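Local coordinates for A-type flavoprotein (PDB 2Q9U), which uses a diiron centre and FMN, probably to reduce dioxygen to water and scavenge it in an intestinal parasite, at residues A71-L75 with D76-Y80. Sequence-based numbering, arbitrary orientation.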
ATOM      1  N   ALA A  71     -23.009   4.728  30.761  1.00 14.36           N
ATOM      2  CA  ALA A  71     -24.255   5.349  30.334  1.00 14.89           C
ATOM      3  C   ALA A  71     -25.436   4.468  30.721  1.00 15.78           C
ATOM      4  O   ALA A  71     -26.527   4.976  30.969  1.00 15.44           O
ATOM      5  CB  ALA A  71     -24.253   5.621  28.844  1.00 14.79           C
ATOM      6  N   CYS A  72     -25.196   3.157  30.788  1.00 15.09           N
ATOM      7  CA  CYS A  72     -26.191   2.178  31.226  1.00 16.46           C
ATOM      8  C   CYS A  72     -26.247   1.970  32.738  1.00 17.03           C
ATOM      9  O   CYS A  72     -27.329   1.760  33.291  1.00 17.16           O
ATOM     10  CB  CYS A  72     -25.906   0.821  30.598  1.00 15.34           C
ATOM     11  SG  CYS A  72     -26.137   0.765  28.797  1.00 19.32           S
ATOM     12  N   CYS A  73     -25.081   1.959  33.380  1.00 16.83           N
ATOM     13  CA  CYS A  73     -24.992   1.622  34.795  1.00 17.13           C
ATOM     14  C   CYS A  73     -23.673   2.163  35.348  1.00 17.22           C
ATOM     15  O   CYS A  73     -22.644   1.973  34.713  1.00 16.87           O
ATOM     16  CB  CYS A  73     -25.004   0.104  34.932  1.00 16.67           C
ATOM     17  SG  CYS A  73     -25.019  -0.525  36.603  1.00 18.63           S
ATOM     18  N   PRO A  74     -23.685   2.793  36.556  1.00 17.26           N
ATOM     19  CA  PRO A  74     -22.407   3.217  37.131  1.00 17.29           C
ATOM     20  C   PRO A  74     -21.455   2.030  37.244  1.00 16.17           C
ATOM     21  O   PRO A  74     -21.900   0.922  37.536  1.00 16.40           O
ATOM     22  CB  PRO A  74     -22.799   3.689  38.542  1.00 18.29           C
ATOM     23  CG  PRO A  74     -24.223   4.188  38.362  1.00 18.12           C
ATOM     24  CD  PRO A  74     -24.820   3.126  37.435  1.00 17.78           C
ATOM     25  N   LEU A  75     -20.166   2.255  36.994  1.00 15.77           N
ATOM     26  CA  LEU A  75     -19.198   1.155  36.981  1.00 16.25           C
ATOM     27  C   LEU A  75     -19.132   0.415  38.306  1.00 16.06           C
ATOM     28  O   LEU A  75     -18.954  -0.800  38.302  1.00 16.24           O
ATOM     29  CB  LEU A  75     -17.802   1.620  36.580  1.00 14.78           C
ATOM     30  CG  LEU A  75     -17.701   2.238  35.180  1.00 17.46           C
ATOM     31  CD1 LEU A  75     -16.278   2.659  34.974  1.00 17.06           C
ATOM     32  CD2 LEU A  75     -18.181   1.272  34.043  1.00 16.16           C
ATOM     33  N   ASP A  76     -19.297   1.142  39.426  1.00 16.16           N
ATOM     34  CA  ASP A  76     -19.293   0.532  40.768  1.00 17.32           C
ATOM     35  C   ASP A  76     -20.514  -0.335  41.073  1.00 16.96           C
ATOM     36  O   ASP A  76     -20.526  -1.066  42.075  1.00 17.64           O
ATOM     37  CB  ASP A  76     -19.053   1.574  41.893  1.00 17.56           C
ATOM     38  CG  ASP A  76     -20.214   2.564  42.072  1.00 20.92           C
ATOM     39  OD1 ASP A  76     -21.332   2.349  41.524  1.00 22.99           O
ATOM     40  OD2 ASP A  76     -20.016   3.571  42.818  1.00 23.67           O
ATOM     41  N   LYS A  77     -21.521  -0.288  40.202  1.00 16.68           N
ATOM     42  CA  LYS A  77     -22.708  -1.144  40.336  1.00 16.18           C
ATOM     43  C   LYS A  77     -22.715  -2.390  39.453  1.00 16.12           C
ATOM     44  O   LYS A  77     -23.614  -3.260  39.579  1.00 15.67           O
ATOM     45  CB  LYS A  77     -23.986  -0.329  40.131  1.00 17.64           C
ATOM     46  CG  LYS A  77     -24.315   0.487  41.389  1.00 20.25           C
ATOM     47  CD  LYS A  77     -25.617   1.282  41.245  1.00 24.66           C
ATOM     48  CE  LYS A  77     -26.839   0.553  41.783  1.00 29.74           C
ATOM     49  NZ  LYS A  77     -27.994   1.517  41.940  1.00 29.45           N
ATOM     50  N   ILE A  78     -21.706  -2.506  38.586  1.00 14.85           N
ATOM     51  CA  ILE A  78     -21.527  -3.743  37.825  1.00 14.45           C
ATOM     52  C   ILE A  78     -21.129  -4.866  38.786  1.00 15.07           C
ATOM     53  O   ILE A  78     -20.124  -4.742  39.518  1.00 15.23           O
ATOM     54  CB  ILE A  78     -20.459  -3.563  36.696  1.00 14.28           C
ATOM     55  CG1 ILE A  78     -20.861  -2.405  35.750  1.00 12.67           C
ATOM     56  CG2 ILE A  78     -20.206  -4.909  35.949  1.00 13.83           C
ATOM     57  CD1 ILE A  78     -22.165  -2.646  34.924  1.00 12.24           C
ATOM     58  N   LYS A  79     -21.926  -5.932  38.808  1.00 15.22           N
ATOM     59  CA  LYS A  79     -21.662  -7.106  39.674  1.00 16.02           C
ATOM     60  C   LYS A  79     -20.806  -8.184  38.999  1.00 15.43           C
ATOM     61  O   LYS A  79     -19.951  -8.789  39.646  1.00 14.17           O
ATOM     62  CB  LYS A  79     -22.980  -7.724  40.189  1.00 17.05           C
ATOM     63  CG  LYS A  79     -22.821  -9.107  40.933  1.00 17.23           C
ATOM     64  CD  LYS A  79     -22.024  -8.954  42.256  1.00 22.43           C
ATOM     65  CE  LYS A  79     -21.762 -10.299  42.947  1.00 23.56           C
ATOM     66  NZ  LYS A  79     -21.097 -10.034  44.276  1.00 26.70           N
ATOM     67  N   TYR A  80     -21.054  -8.437  37.708  1.00 15.34           N
ATOM     68  CA  TYR A  80     -20.319  -9.467  36.961  1.00 14.57           C
ATOM     69  C   TYR A  80     -19.795  -8.936  35.625  1.00 14.35           C
ATOM     70  O   TYR A  80     -20.498  -8.204  34.888  1.00 13.38           O
ATOM     71  CB  TYR A  80     -21.190 -10.707  36.683  1.00 15.80           C
ATOM     72  CG  TYR A  80     -21.679 -11.406  37.935  1.00 15.97           C
ATOM     73  CD1 TYR A  80     -20.783 -12.069  38.785  1.00 16.02           C
ATOM     74  CD2 TYR A  80     -23.030 -11.403  38.273  1.00 17.97           C
ATOM     75  CE1 TYR A  80     -21.238 -12.705  39.954  1.00 17.97           C
ATOM     76  CE2 TYR A  80     -23.491 -12.045  39.430  1.00 18.99           C
ATOM     77  CZ  TYR A  80     -22.584 -12.685  40.268  1.00 18.73           C
ATOM     78  OH  TYR A  80     -23.055 -13.311  41.414  1.00 18.56           O
TER
HETATM   79  O   HOH W   1     -18.164  -2.822  39.899  1.00 14.45           O
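Lys77 N donates to Pro74 O at 3.0 Å, and Ile78 N donates to Leu75 O at 3.3 Å. These two successive i to i+3 bonds make a short 3-10 turn in the connection between helix 62-72 and strand 80-82. The connection is part of a beta-alpha-beta crossover in the beta-lactamase-like domain: strands 52-54 and 80-82 are parallel neighbours, and helix 62-72 joins them. A water bridges the end of the turn. It donates to Leu75 O at 2.7 Å and to Ile78 O, so Leu75 O accepts two hydrogen bonds. Asp76 O is also held, by ND2 of Asn103.

Asp76 CG sits between its own backbone N and carbonyl carbon (chi1 68°). This turns the carboxylate back over the start of the turn, where OD1 of Asp76 lies 3.6 Å from Pro74 CB. Leu75 points its side chain the other way, onto Leu66 and Ile69 of helix 62-72 and onto Phe101. Ile78 is buried, and it packs on Ile69 and Phe45. Phe45, on strand 39-46, also touches Cys73 and so joins the two ends of the turn to that strand. With SG anti to the backbone N (chi1 -176°), the Cys73 side chain is directed at Lys77 and Ile78. It touches both: Cys73 SG lies 3.7 Å from Lys77 CB and 3.9 Å from Ile78 CD1.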